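PDB 4REL: UDP-glucose:anthocyanidin 3-O-glucosyltransferase from Clitoria ternatea, which belongs to the GT-B clan of glycosyltransferases, enzymes built from two Rossmann-like domains that face each other across a cleft. Local coordinates for residues N23-L28 with N57-F62; T63-I68 with L86-D91; V339-C344 with K397-I402. All coordinates share one frame; numbering follows the deposited sequence.

Contact 1 of 3, residues N23-L28 with N57-F62; sequences NLVLKL and NNIRVF. With ACT (acetate ion), chain G.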
ATOM      1  N   ASN A  23       9.312   2.809  -7.962  1.00 10.21           N
ATOM      2  CA  ASN A  23       9.809   1.458  -8.194  1.00 10.56           C
ATOM      3  C   ASN A  23       9.466   1.000  -9.608  1.00  9.60           C
ATOM      4  O   ASN A  23      10.322   0.507 -10.344  1.00  8.90           O
ATOM      5  CB  ASN A  23       9.189   0.514  -7.170  1.00 11.31           C
ATOM      6  CG  ASN A  23       9.857  -0.841  -7.137  1.00 16.45           C
ATOM      7  OD1 ASN A  23      11.084  -0.957  -7.258  1.00 18.05           O
ATOM      8  ND2 ASN A  23       9.051  -1.884  -6.948  1.00 18.82           N
ATOM      9  N   LEU A  24       8.209   1.176  -9.996  1.00  8.19           N
ATOM     10  CA  LEU A  24       7.785   0.780 -11.340  1.00  9.81           C
ATOM     11  C   LEU A  24       8.496   1.590 -12.424  1.00 11.09           C
ATOM     12  O   LEU A  24       8.983   1.037 -13.418  1.00  9.60           O
ATOM     13  CB  LEU A  24       6.269   0.922 -11.484  1.00 10.06           C
ATOM     14  CG  LEU A  24       5.718   0.651 -12.893  1.00  9.14           C
ATOM     15  CD1 LEU A  24       5.920  -0.803 -13.293  1.00 11.11           C
ATOM     16  CD2 LEU A  24       4.232   1.017 -12.955  1.00  7.80           C
ATOM     17  N   VAL A  25       8.566   2.903 -12.237  1.00  9.45           N
ATOM     18  CA  VAL A  25       9.234   3.765 -13.220  1.00  9.32           C
ATOM     19  C   VAL A  25      10.720   3.420 -13.359  1.00 10.04           C
ATOM     20  O   VAL A  25      11.269   3.425 -14.469  1.00 10.16           O
ATOM     21  CB  VAL A  25       9.041   5.262 -12.864  1.00 11.29           C
ATOM     22  CG1 VAL A  25       9.923   6.152 -13.740  1.00 12.63           C
ATOM     23  CG2 VAL A  25       7.570   5.652 -13.025  1.00 11.65           C
ATOM     24  N   LEU A  26      11.374   3.105 -12.240  1.00  8.29           N
ATOM     25  CA  LEU A  26      12.773   2.673 -12.299  1.00  9.25           C
ATOM     26  C   LEU A  26      12.925   1.426 -13.173  1.00 12.97           C
ATOM     27  O   LEU A  26      13.863   1.332 -13.967  1.00 11.78           O
ATOM     28  CB  LEU A  26      13.335   2.413 -10.895  1.00 10.93           C
ATOM     29  CG  LEU A  26      13.640   3.656 -10.058  1.00 12.18           C
ATOM     30  CD1 LEU A  26      13.911   3.300  -8.609  1.00 12.95           C
ATOM     31  CD2 LEU A  26      14.832   4.421 -10.628  1.00 12.94           C
ATOM     32  N   LYS A  27      12.008   0.475 -13.030  1.00 12.64           N
ATOM     33  CA  LYS A  27      12.067  -0.759 -13.825  1.00 11.66           C
ATOM     34  C   LYS A  27      11.860  -0.456 -15.302  1.00 11.55           C
ATOM     35  O   LYS A  27      12.562  -0.989 -16.159  1.00 10.56           O
ATOM     36  CB  LYS A  27      11.007  -1.765 -13.364  1.00 10.57           C
ATOM     37  CG  LYS A  27      11.251  -2.352 -11.969  1.00 14.75           C
ATOM     38  CD  LYS A  27      10.040  -3.165 -11.497  1.00 15.89           C
ATOM     39  CE  LYS A  27      10.159  -3.510 -10.017  1.00 21.53           C
ATOM     40  NZ  LYS A  27       8.973  -4.292  -9.556  1.00 17.40           N
ATOM     41  N   LEU A  28      10.870   0.384 -15.590  1.00  8.26           N
ATOM     42  CA  LEU A  28      10.572   0.760 -16.976  1.00  6.84           C
ATOM     43  C   LEU A  28      11.724   1.554 -17.592  1.00 10.49           C
ATOM     44  O   LEU A  28      12.060   1.368 -18.763  1.00 11.10           O
ATOM     45  CB  LEU A  28       9.285   1.590 -17.045  1.00  7.19           C
ATOM     46  CG  LEU A  28       8.010   0.836 -16.652  1.00  9.60           C
ATOM     47  CD1 LEU A  28       6.828   1.806 -16.552  1.00 10.75           C
ATOM     48  CD2 LEU A  28       7.706  -0.280 -17.646  1.00 13.24           C
ATOM     49  N   ASN A  57      19.584   8.439 -15.882  1.00 15.84           N
ATOM     50  CA  ASN A  57      19.612   9.633 -16.709  1.00 19.83           C
ATOM     51  C   ASN A  57      18.310   9.906 -17.457  1.00 21.91           C
ATOM     52  O   ASN A  57      18.008  11.054 -17.779  1.00 24.00           O
ATOM     53  CB  ASN A  57      20.781   9.543 -17.693  1.00 31.63           C
ATOM     54  CG  ASN A  57      22.093   9.221 -17.006  1.00 46.45           C
ATOM     55  OD1 ASN A  57      22.408   9.776 -15.949  1.00 51.89           O
ATOM     56  ND2 ASN A  57      22.864   8.312 -17.597  1.00 51.86           N
ATOM     57  N   ASN A  58      17.531   8.861 -17.721  1.00 17.30           N
ATOM     58  CA  ASN A  58      16.286   9.043 -18.467  1.00 14.94           C
ATOM     59  C   ASN A  58      15.049   9.309 -17.594  1.00 13.14           C
ATOM     60  O   ASN A  58      13.924   9.362 -18.100  1.00 14.05           O
ATOM     61  CB  ASN A  58      16.044   7.894 -19.460  1.00 10.44           C
ATOM     62  CG  ASN A  58      15.893   6.539 -18.787  1.00 13.98           C
ATOM     63  OD1 ASN A  58      16.482   6.270 -17.735  1.00 13.73           O
ATOM     64  ND2 ASN A  58      15.097   5.670 -19.404  1.00 12.27           N
ATOM     65  N   ILE A  59      15.268   9.479 -16.288  1.00 10.02           N
ATOM     66  CA  ILE A  59      14.210   9.928 -15.385  1.00  8.63           C
ATOM     67  C   ILE A  59      14.516  11.359 -14.959  1.00 11.57           C
ATOM     68  O   ILE A  59      15.626  11.662 -14.499  1.00 13.25           O
ATOM     69  CB  ILE A  59      14.083   9.042 -14.123  1.00  9.59           C
ATOM     70  CG1 ILE A  59      13.732   7.604 -14.513  1.00  9.79           C
ATOM     71  CG2 ILE A  59      13.031   9.622 -13.192  1.00  8.79           C
ATOM     72  CD1 ILE A  59      13.626   6.641 -13.322  1.00  9.16           C
ATOM     73  N   ARG A  60      13.547  12.247 -15.139  1.00  7.27           N
ATOM     74  CA  ARG A  60      13.714  13.638 -14.742  1.00  8.54           C
ATOM     75  C   ARG A  60      12.570  13.988 -13.821  1.00 12.78           C
ATOM     76  O   ARG A  60      11.458  13.498 -14.007  1.00  9.36           O
ATOM     77  CB  ARG A  60      13.702  14.553 -15.963  1.00  9.25           C
ATOM     78  CG  ARG A  60      14.900  14.336 -16.876  1.00 12.55           C
ATOM     79  CD  ARG A  60      14.722  14.995 -18.238  1.00 17.19           C
ATOM     80  NE  ARG A  60      15.837  14.652 -19.128  1.00 23.01           N
ATOM     81  CZ  ARG A  60      15.858  13.591 -19.933  1.00 24.44           C
ATOM     82  NH1 ARG A  60      14.819  12.773 -19.983  1.00 22.11           N
ATOM     83  NH2 ARG A  60      16.920  13.352 -20.696  1.00 22.10           N
ATOM     84  N   VAL A  61      12.841  14.845 -12.843  1.00 11.09           N
ATOM     85  CA  VAL A  61      11.847  15.150 -11.818  1.00 10.67           C
ATOM     86  C   VAL A  61      11.352  16.581 -11.966  1.00 11.46           C
ATOM     87  O   VAL A  61      12.150  17.510 -12.121  1.00 12.42           O
ATOM     88  CB  VAL A  61      12.439  14.930 -10.421  1.00 11.05           C
ATOM     89  CG1 VAL A  61      11.446  15.352  -9.340  1.00 12.24           C
ATOM     90  CG2 VAL A  61      12.819  13.466 -10.250  1.00 13.32           C
ATOM     91  N   PHE A  62      10.031  16.753 -11.947  1.00  7.90           N
ATOM     92  CA  PHE A  62       9.433  18.080 -12.073  1.00  9.49           C
ATOM     93  C   PHE A  62       8.496  18.354 -10.914  1.00 13.16           C
ATOM     94  O   PHE A  62       7.997  17.422 -10.276  1.00 12.98           O
ATOM     95  CB  PHE A  62       8.714  18.214 -13.420  1.00 10.05           C
ATOM     96  CG  PHE A  62       9.615  17.938 -14.594  1.00 10.60           C
ATOM     97  CD1 PHE A  62      10.475  18.915 -15.058  1.00 13.16           C
ATOM     98  CD2 PHE A  62       9.635  16.687 -15.200  1.00 10.51           C
ATOM     99  CE1 PHE A  62      11.331  18.660 -16.110  1.00 11.25           C
ATOM    100  CE2 PHE A  62      10.490  16.426 -16.261  1.00  9.59           C
ATOM    101  CZ  PHE A  62      11.336  17.414 -16.719  1.00 13.56           C
TER
HETATM  102  C   ACT G1006      16.436  10.250 -22.097  1.00 33.80           C
HETATM  103  O   ACT G1006      15.385  10.906 -21.925  1.00 25.92           O
HETATM  104  OXT ACT G1006      17.533  10.647 -21.636  1.00 41.42           O
HETATM  105  CH3 ACT G1006      16.397   9.039 -22.991  1.00 19.79           C
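Ile59 reaches from the first residue of its strand toward the helix and meets both Val25 and Leu26 with the end of its longer branch. Its CG1 lies anti to the carbonyl carbon (chi1 -61°) and the chain runs on extended, carrying the terminal methyl clear of the backbone. Ile59 CD1 lies 3.8 Å from Val25 CG1, the two side chains slanting past each other, and Ile59 CG1 follows at 4.1 Å from the same Val25 methyl. Leu26 leaves the helix pointing away, yet its longer chain bends back; it crosses Ile59 at about a right angle, with CD2 3.7 Å from Ile59 CD1. Branched aliphatic residues suit a buried junction that has no polar bond across it.

Just before Ile59, Asn58 ND2 donates to the carbonyls of Ala29 and Thr35, tying the approach to the strand to the last turn of helix 18-31 and to the residue just before strand 36-42. Arg60, next along the strand, holds an acetate ion, probably from the crystallisation liquor, at the edge of its guanidinium. Arg60 NH1 donates a hydrogen bond to acetate O at 2.8 Å and Arg60 NH2 one to acetate OXT at 2.9 Å; Ser36 OG is also hydrogen-bonded to the ion. Such packing of a helix against the outermost strand of a parallel sheet is typical of the Rossmann-like N-terminal domain of GT-B proteins.

Contact 2 of 3, residues T63-I68 with L86-D91; sequences TISDGI and LSTGPD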
ATOM      1  N   THR A  63       8.272  19.633 -10.633  1.00  8.89           N
ATOM      2  CA  THR A  63       7.499  20.024  -9.455  1.00  7.19           C
ATOM      3  C   THR A  63       6.251  20.829  -9.806  1.00 11.43           C
ATOM      4  O   THR A  63       6.321  21.816 -10.542  1.00 11.54           O
ATOM      5  CB  THR A  63       8.358  20.864  -8.506  1.00 12.17           C
ATOM      6  OG1 THR A  63       9.529  20.122  -8.133  1.00 14.21           O
ATOM      7  CG2 THR A  63       7.577  21.241  -7.250  1.00 12.96           C
ATOM      8  N   ILE A  64       5.114  20.411  -9.252  1.00 10.57           N
ATOM      9  CA  ILE A  64       3.861  21.158  -9.386  1.00  9.46           C
ATOM     10  C   ILE A  64       3.327  21.563  -8.007  1.00 10.85           C
ATOM     11  O   ILE A  64       3.864  21.151  -6.974  1.00 12.90           O
ATOM     12  CB  ILE A  64       2.790  20.369 -10.152  1.00  7.34           C
ATOM     13  CG1 ILE A  64       2.473  19.052  -9.440  1.00  9.27           C
ATOM     14  CG2 ILE A  64       3.236  20.122 -11.599  1.00  9.35           C
ATOM     15  CD1 ILE A  64       1.356  18.236 -10.103  1.00 14.67           C
ATOM     16  N   SER A  65       2.274  22.373  -7.994  1.00  9.57           N
ATOM     17  CA  SER A  65       1.705  22.867  -6.733  1.00 11.30           C
ATOM     18  C   SER A  65       1.114  21.760  -5.856  1.00 14.26           C
ATOM     19  O   SER A  65       0.555  20.790  -6.368  1.00 10.91           O
ATOM     20  CB  SER A  65       0.609  23.899  -7.022  1.00 12.93           C
ATOM     21  OG  SER A  65       0.016  24.351  -5.810  1.00 16.47           O
ATOM     22  N   ASP A  66       1.219  21.916  -4.533  1.00 11.19           N
ATOM     23  CA  ASP A  66       0.545  21.005  -3.612  1.00 10.48           C
ATOM     24  C   ASP A  66      -0.854  21.483  -3.220  1.00 11.93           C
ATOM     25  O   ASP A  66      -1.577  20.781  -2.508  1.00 10.76           O
ATOM     26  CB  ASP A  66       1.396  20.724  -2.362  1.00 13.12           C
ATOM     27  CG  ASP A  66       1.735  21.984  -1.564  1.00 13.33           C
ATOM     28  OD1 ASP A  66       1.185  23.072  -1.840  1.00 13.13           O
ATOM     29  OD2 ASP A  66       2.565  21.881  -0.633  1.00 16.00           O
ATOM     30  N   GLY A  67      -1.243  22.661  -3.700  1.00 11.51           N
ATOM     31  CA  GLY A  67      -2.578  23.173  -3.437  1.00 13.11           C
ATOM     32  C   GLY A  67      -2.723  23.848  -2.093  1.00 10.67           C
ATOM     33  O   GLY A  67      -3.825  24.240  -1.694  1.00 12.07           O
ATOM     34  N   ILE A  68      -1.605  23.993  -1.392  1.00  9.59           N
ATOM     35  CA  ILE A  68      -1.607  24.643  -0.085  1.00 11.75           C
ATOM     36  C   ILE A  68      -1.054  26.053  -0.275  1.00 14.76           C
ATOM     37  O   ILE A  68       0.154  26.223  -0.436  1.00 17.42           O
ATOM     38  CB  ILE A  68      -0.707  23.882   0.915  1.00 10.67           C
ATOM     39  CG1 ILE A  68      -1.121  22.414   1.016  1.00 13.94           C
ATOM     40  CG2 ILE A  68      -0.765  24.545   2.307  1.00 12.72           C
ATOM     41  CD1 ILE A  68      -0.242  21.602   1.953  1.00 15.76           C
ATOM     42  N   LEU A  86      -5.829  17.469  -4.694  1.00  8.71           N
ATOM     43  CA  LEU A  86      -6.767  17.076  -5.737  1.00  8.61           C
ATOM     44  C   LEU A  86      -7.507  18.306  -6.277  1.00 10.54           C
ATOM     45  O   LEU A  86      -7.860  18.350  -7.461  1.00 11.03           O
ATOM     46  CB  LEU A  86      -7.752  16.008  -5.233  1.00  7.74           C
ATOM     47  CG  LEU A  86      -7.155  14.638  -4.914  1.00 10.75           C
ATOM     48  CD1 LEU A  86      -8.162  13.771  -4.135  1.00  8.26           C
ATOM     49  CD2 LEU A  86      -6.706  13.918  -6.175  1.00 13.43           C
ATOM     50  N   SER A  87      -7.721  19.307  -5.425  1.00 11.25           N
ATOM     51  CA  SER A  87      -8.451  20.504  -5.852  1.00  7.63           C
ATOM     52  C   SER A  87      -7.700  21.341  -6.886  1.00 10.77           C
ATOM     53  O   SER A  87      -8.294  22.219  -7.512  1.00 12.29           O
ATOM     54  CB  SER A  87      -8.827  21.384  -4.654  1.00 14.49           C
ATOM     55  OG  SER A  87      -7.712  22.143  -4.202  1.00 13.70           O
ATOM     56  N   THR A  88      -6.410  21.070  -7.083  1.00 12.91           N
ATOM     57  CA  THR A  88      -5.631  21.844  -8.049  1.00 13.89           C
ATOM     58  C   THR A  88      -5.973  21.491  -9.490  1.00 14.70           C
ATOM     59  O   THR A  88      -5.597  22.217 -10.405  1.00 12.48           O
ATOM     60  CB  THR A  88      -4.109  21.691  -7.867  1.00 11.08           C
ATOM     61  OG1 THR A  88      -3.742  20.323  -8.042  1.00 12.26           O
ATOM     62  CG2 THR A  88      -3.678  22.142  -6.491  1.00 11.70           C
ATOM     63  N   GLY A  89      -6.646  20.361  -9.685  1.00 11.89           N
ATOM     64  CA  GLY A  89      -7.234  20.024 -10.970  1.00 11.88           C
ATOM     65  C   GLY A  89      -6.242  19.720 -12.074  1.00 14.63           C
ATOM     66  O   GLY A  89      -5.028  19.679 -11.853  1.00 12.33           O
ATOM     67  N   PRO A  90      -6.762  19.495 -13.287  1.00 13.34           N
ATOM     68  CA  PRO A  90      -5.882  19.113 -14.391  1.00 12.25           C
ATOM     69  C   PRO A  90      -4.940  20.239 -14.809  1.00 11.68           C
ATOM     70  O   PRO A  90      -3.868  19.947 -15.320  1.00 12.78           O
ATOM     71  CB  PRO A  90      -6.863  18.755 -15.516  1.00 13.37           C
ATOM     72  CG  PRO A  90      -8.149  19.467 -15.161  1.00 13.85           C
ATOM     73  CD  PRO A  90      -8.189  19.435 -13.657  1.00 10.33           C
ATOM     74  N   ASP A  91      -5.307  21.497 -14.588  1.00 11.79           N
ATOM     75  CA  ASP A  91      -4.396  22.571 -14.989  1.00 15.43           C
ATOM     76  C   ASP A  91      -3.064  22.555 -14.243  1.00 12.37           C
ATOM     77  O   ASP A  91      -2.020  22.850 -14.822  1.00 10.74           O
ATOM     78  CB  ASP A  91      -5.066  23.938 -14.912  1.00 19.31           C
ATOM     79  CG  ASP A  91      -6.001  24.173 -16.073  1.00 29.33           C
ATOM     80  OD1 ASP A  91      -5.795  23.529 -17.132  1.00 27.88           O
ATOM     81  OD2 ASP A  91      -6.934  24.984 -15.928  1.00 28.26           O
TER
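Thr88 presses its methyl onto the backbone of Gly67: Thr88 CG2 lies 3.4 Å from Gly67 CA and 3.7 Å from Gly67 N. Glycine suits this place twice over, since it accepts a positive phi (82°) and, lacking a CB on the side turned to Thr88, lets the methyl come right up to its CA. Ser65 OG comes no nearer than 4.4 Å to Thr88 CG2, at the margin of the contact.

What shapes the Gly67 side is a pair of overlapping turns. Ser65 OG accepts from Gly67 N at 3.0 Å, an ST turn, while Asp66 OD1 accepts from Ile68 N at 3.0 Å, an Asx turn in which the donor stands 47° above the carboxylate plane. On the other side, a type I turn from Leu86 to Gly89 presents Thr88. Thr88 OG1 is hydrogen-bonded to Phe85 O and also accepts from Asn92 ND2, in the first turn of helix 89-104. Asn92 ND2 reaches Ser65 O as well, so one amide spans both segments.

At this surface contact, the loop after edge strand 59-64 meets the turn between helices 80-86 and 89-104 without a direct hydrogen bond; they rest on van der Waals contact, and the polar groups act by fixing each loop's own shape and through Asn92.

Contact 3 of 3, residues V339-C344 with K397-I402; sequences VFVTHC and KSLNLI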
ATOM      1  N   VAL A 339       5.518 -13.311  14.000  1.00  9.58           N
ATOM      2  CA  VAL A 339       4.226 -12.689  13.720  1.00  8.34           C
ATOM      3  C   VAL A 339       4.419 -11.197  13.482  1.00 11.83           C
ATOM      4  O   VAL A 339       5.303 -10.582  14.081  1.00 12.93           O
ATOM      5  CB  VAL A 339       3.194 -12.961  14.860  1.00  8.36           C
ATOM      6  CG1 VAL A 339       3.566 -12.209  16.140  1.00  8.87           C
ATOM      7  CG2 VAL A 339       1.781 -12.600  14.418  1.00  9.84           C
ATOM      8  N   PHE A 340       3.603 -10.635  12.587  1.00  7.78           N
ATOM      9  CA  PHE A 340       3.625  -9.218  12.256  1.00  8.47           C
ATOM     10  C   PHE A 340       2.275  -8.650  12.704  1.00 10.49           C
ATOM     11  O   PHE A 340       1.222  -9.074  12.223  1.00 11.38           O
ATOM     12  CB  PHE A 340       3.787  -9.068  10.747  1.00  7.93           C
ATOM     13  CG  PHE A 340       3.787  -7.641  10.248  1.00 10.29           C
ATOM     14  CD1 PHE A 340       4.209  -6.586  11.047  1.00  9.76           C
ATOM     15  CD2 PHE A 340       3.365  -7.365   8.956  1.00 11.70           C
ATOM     16  CE1 PHE A 340       4.218  -5.282  10.563  1.00 12.43           C
ATOM     17  CE2 PHE A 340       3.362  -6.060   8.466  1.00 11.56           C
ATOM     18  CZ  PHE A 340       3.790  -5.021   9.275  1.00 12.96           C
ATOM     19  N   VAL A 341       2.318  -7.717  13.651  1.00  8.56           N
ATOM     20  CA  VAL A 341       1.116  -7.085  14.175  1.00  6.70           C
ATOM     21  C   VAL A 341       1.013  -5.762  13.434  1.00  8.79           C
ATOM     22  O   VAL A 341       1.892  -4.891  13.555  1.00  9.70           O
ATOM     23  CB  VAL A 341       1.259  -6.878  15.682  1.00  8.77           C
ATOM     24  CG1 VAL A 341       0.009  -6.205  16.258  1.00  8.13           C
ATOM     25  CG2 VAL A 341       1.535  -8.223  16.359  1.00 10.69           C
ATOM     26  N   THR A 342      -0.047  -5.615  12.646  1.00 10.59           N
ATOM     27  CA  THR A 342      -0.054  -4.610  11.590  1.00 10.30           C
ATOM     28  C   THR A 342      -1.413  -3.946  11.399  1.00 13.87           C
ATOM     29  O   THR A 342      -2.460  -4.534  11.693  1.00 11.39           O
ATOM     30  CB  THR A 342       0.379  -5.245  10.250  1.00 14.62           C
ATOM     31  OG1 THR A 342       0.311  -4.267   9.204  1.00 14.94           O
ATOM     32  CG2 THR A 342      -0.522  -6.417   9.884  1.00 12.75           C
ATOM     33  N   HIS A 343      -1.381  -2.723  10.886  1.00 17.63           N
ATOM     34  CA  HIS A 343      -2.593  -2.005  10.499  1.00 15.19           C
ATOM     35  C   HIS A 343      -3.087  -2.448   9.109  1.00 18.09           C
ATOM     36  O   HIS A 343      -4.155  -2.026   8.662  1.00 14.89           O
ATOM     37  CB  HIS A 343      -2.306  -0.506  10.471  1.00 14.67           C
ATOM     38  CG  HIS A 343      -1.306  -0.115   9.433  1.00 15.48           C
ATOM     39  ND1 HIS A 343      -0.017  -0.607   9.417  1.00 20.40           N
ATOM     40  CD2 HIS A 343      -1.405   0.707   8.362  1.00 23.84           C
ATOM     41  CE1 HIS A 343       0.635  -0.100   8.385  1.00 23.80           C
ATOM     42  NE2 HIS A 343      -0.187   0.700   7.727  1.00 27.55           N
ATOM     43  N   CYS A 344      -2.300  -3.287   8.436  1.00 14.63           N
ATOM     44  CA  CYS A 344      -2.623  -3.819   7.105  1.00 14.71           C
ATOM     45  C   CYS A 344      -2.527  -2.814   5.967  1.00 17.17           C
ATOM     46  O   CYS A 344      -3.319  -2.877   5.018  1.00 17.23           O
ATOM     47  CB  CYS A 344      -4.000  -4.489   7.064  1.00 17.16           C
ATOM     48  SG  CYS A 344      -4.217  -5.764   8.321  1.00 19.59           S
ATOM     49  N   LYS A 397      -4.215 -13.162  23.550  1.00 12.38           N
ATOM     50  CA  LYS A 397      -4.742 -14.388  22.956  1.00 11.72           C
ATOM     51  C   LYS A 397      -4.294 -14.547  21.506  1.00 15.04           C
ATOM     52  O   LYS A 397      -3.886 -15.631  21.114  1.00 14.54           O
ATOM     53  CB  LYS A 397      -6.268 -14.466  23.082  1.00 14.54           C
ATOM     54  CG  LYS A 397      -6.735 -14.688  24.523  1.00 24.06           C
ATOM     55  CD  LYS A 397      -8.252 -14.665  24.651  1.00 32.24           C
ATOM     56  CE  LYS A 397      -8.677 -14.775  26.118  1.00 42.02           C
ATOM     57  NZ  LYS A 397     -10.157 -14.832  26.275  1.00 47.07           N
ATOM     58  N   SER A 398      -4.333 -13.465  20.728  1.00 13.16           N
ATOM     59  CA  SER A 398      -3.909 -13.538  19.324  1.00 12.17           C
ATOM     60  C   SER A 398      -2.421 -13.852  19.206  1.00 12.34           C
ATOM     61  O   SER A 398      -2.009 -14.617  18.324  1.00 13.48           O
ATOM     62  CB  SER A 398      -4.239 -12.242  18.582  1.00 12.61           C
ATOM     63  OG  SER A 398      -5.649 -12.056  18.528  1.00 17.86           O
ATOM     64  N   LEU A 399      -1.618 -13.257  20.086  1.00 14.04           N
ATOM     65  CA  LEU A 399      -0.175 -13.500  20.086  1.00 11.40           C
ATOM     66  C   LEU A 399       0.106 -14.963  20.378  1.00 14.13           C
ATOM     67  O   LEU A 399       0.934 -15.582  19.715  1.00 12.82           O
ATOM     68  CB  LEU A 399       0.533 -12.608  21.113  1.00 11.94           C
ATOM     69  CG  LEU A 399       0.663 -11.128  20.746  1.00  7.27           C
ATOM     70  CD1 LEU A 399       1.034 -10.290  21.964  1.00  8.35           C
ATOM     71  CD2 LEU A 399       1.731 -10.986  19.688  1.00  9.94           C
ATOM     72  N   ASN A 400      -0.598 -15.532  21.358  1.00 11.87           N
ATOM     73  CA  ASN A 400      -0.379 -16.940  21.678  1.00 10.53           C
ATOM     74  C   ASN A 400      -0.800 -17.876  20.558  1.00 12.85           C
ATOM     75  O   ASN A 400      -0.102 -18.848  20.254  1.00 11.83           O
ATOM     76  CB  ASN A 400      -1.086 -17.320  22.980  1.00 12.70           C
ATOM     77  CG  ASN A 400      -0.261 -16.983  24.202  1.00 20.78           C
ATOM     78  OD1 ASN A 400       0.600 -17.760  24.619  1.00 24.72           O
ATOM     79  ND2 ASN A 400      -0.522 -15.824  24.788  1.00 25.02           N
ATOM     80  N   LEU A 401      -1.945 -17.575  19.956  1.00 12.53           N
ATOM     81  CA  LEU A 401      -2.485 -18.385  18.871  1.00 13.18           C
ATOM     82  C   LEU A 401      -1.469 -18.546  17.752  1.00 17.33           C
ATOM     83  O   LEU A 401      -1.142 -19.669  17.363  1.00 12.55           O
ATOM     84  CB  LEU A 401      -3.768 -17.759  18.325  1.00 13.65           C
ATOM     85  CG  LEU A 401      -4.339 -18.427  17.074  1.00 18.88           C
ATOM     86  CD1 LEU A 401      -4.753 -19.851  17.404  1.00 22.53           C
ATOM     87  CD2 LEU A 401      -5.521 -17.642  16.544  1.00 16.92           C
ATOM     88  N   ILE A 402      -0.950 -17.422  17.258  1.00 15.65           N
ATOM     89  CA  ILE A 402      -0.033 -17.445  16.120  1.00 13.47           C
ATOM     90  C   ILE A 402       1.380 -17.913  16.491  1.00 14.19           C
ATOM     91  O   ILE A 402       1.980 -18.712  15.774  1.00 14.61           O
ATOM     92  CB  ILE A 402       0.061 -16.060  15.455  1.00  9.98           C
ATOM     93  CG1 ILE A 402      -1.328 -15.564  15.015  1.00 22.55           C
ATOM     94  CG2 ILE A 402       1.049 -16.078  14.289  1.00 12.87           C
ATOM     95  CD1 ILE A 402      -2.031 -16.454  14.005  1.00 23.61           C
TER
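Strand 339-342 and helix 397-402 run roughly antiparallel, their directions 150° apart; their axes approach to 9.8 Å, and the nearest CA atoms, those of Val339 and Ile402, are 6.8 Å apart. Val339 divides its two methyls between two helix residues about one turn apart. Its CG2, anti to the backbone N, meets Ile402 CG2 at 3.6 Å, and Val339 CB sits 3.8 Å from that same methyl. Ile402 points at the strand but serves it with the short branch: with chi1 -57° its CG2 is the branch that touches, while the longer one leads away. The other methyl, Val339 CG1, meets Leu399 CD2 at 4.2 Å. Both helix side chains cross Val339 at about a right angle. Two residues farther along, on the same face of the strand, Val341 CG2 approaches Leu399 CD2 at 4.3 Å, a looser touch.

This is a helix laid against a parallel beta sheet, as in the Rossmann-like C-terminal domain of the GT-B fold: strand 337-342 lies inside the sheet between 266-270 and 359-361, and helix 392-403 follows the outermost strand 382-384 and folds back over the sheet. Beta-branched valines suit the strand, and leucine and isoleucine supply the apolar groups that meet them.

The residues that alternate with these valines serve the opposite face. Phe340 packs on Ser348 and Ser352 of helix 346-354, with its ring almost parallel to that of Tyr268, and Thr342 CB lies over the rim of one ring face. Where the strand ends, Thr342 OG1 accepts from Cys344 N at 2.9 Å in a nearly straight bond (165°), an ST turn just ahead of helix 346-354.

In the fold
From the N terminus, contact 1 comes first: it closes a loop of 28 residues, bringing helix 18-31 to the start of edge strand 59-64. Contact 2 opens directly where contact 1 ends, at the far end of that same strand, and closes a shorter loop of 17 residues, joining the strand's exit to the turn before helix 89-104. Contact 3 lies much later and spans 52 residues, tying inner strand 337-342 to helix 392-403 in the second sheet's domain. The three follow in series, none nesting or crossing. Contact 3 lies across the chain's centre from the others, its nearest atoms about 17 Å from contact 1 and about 19 Å from contact 2.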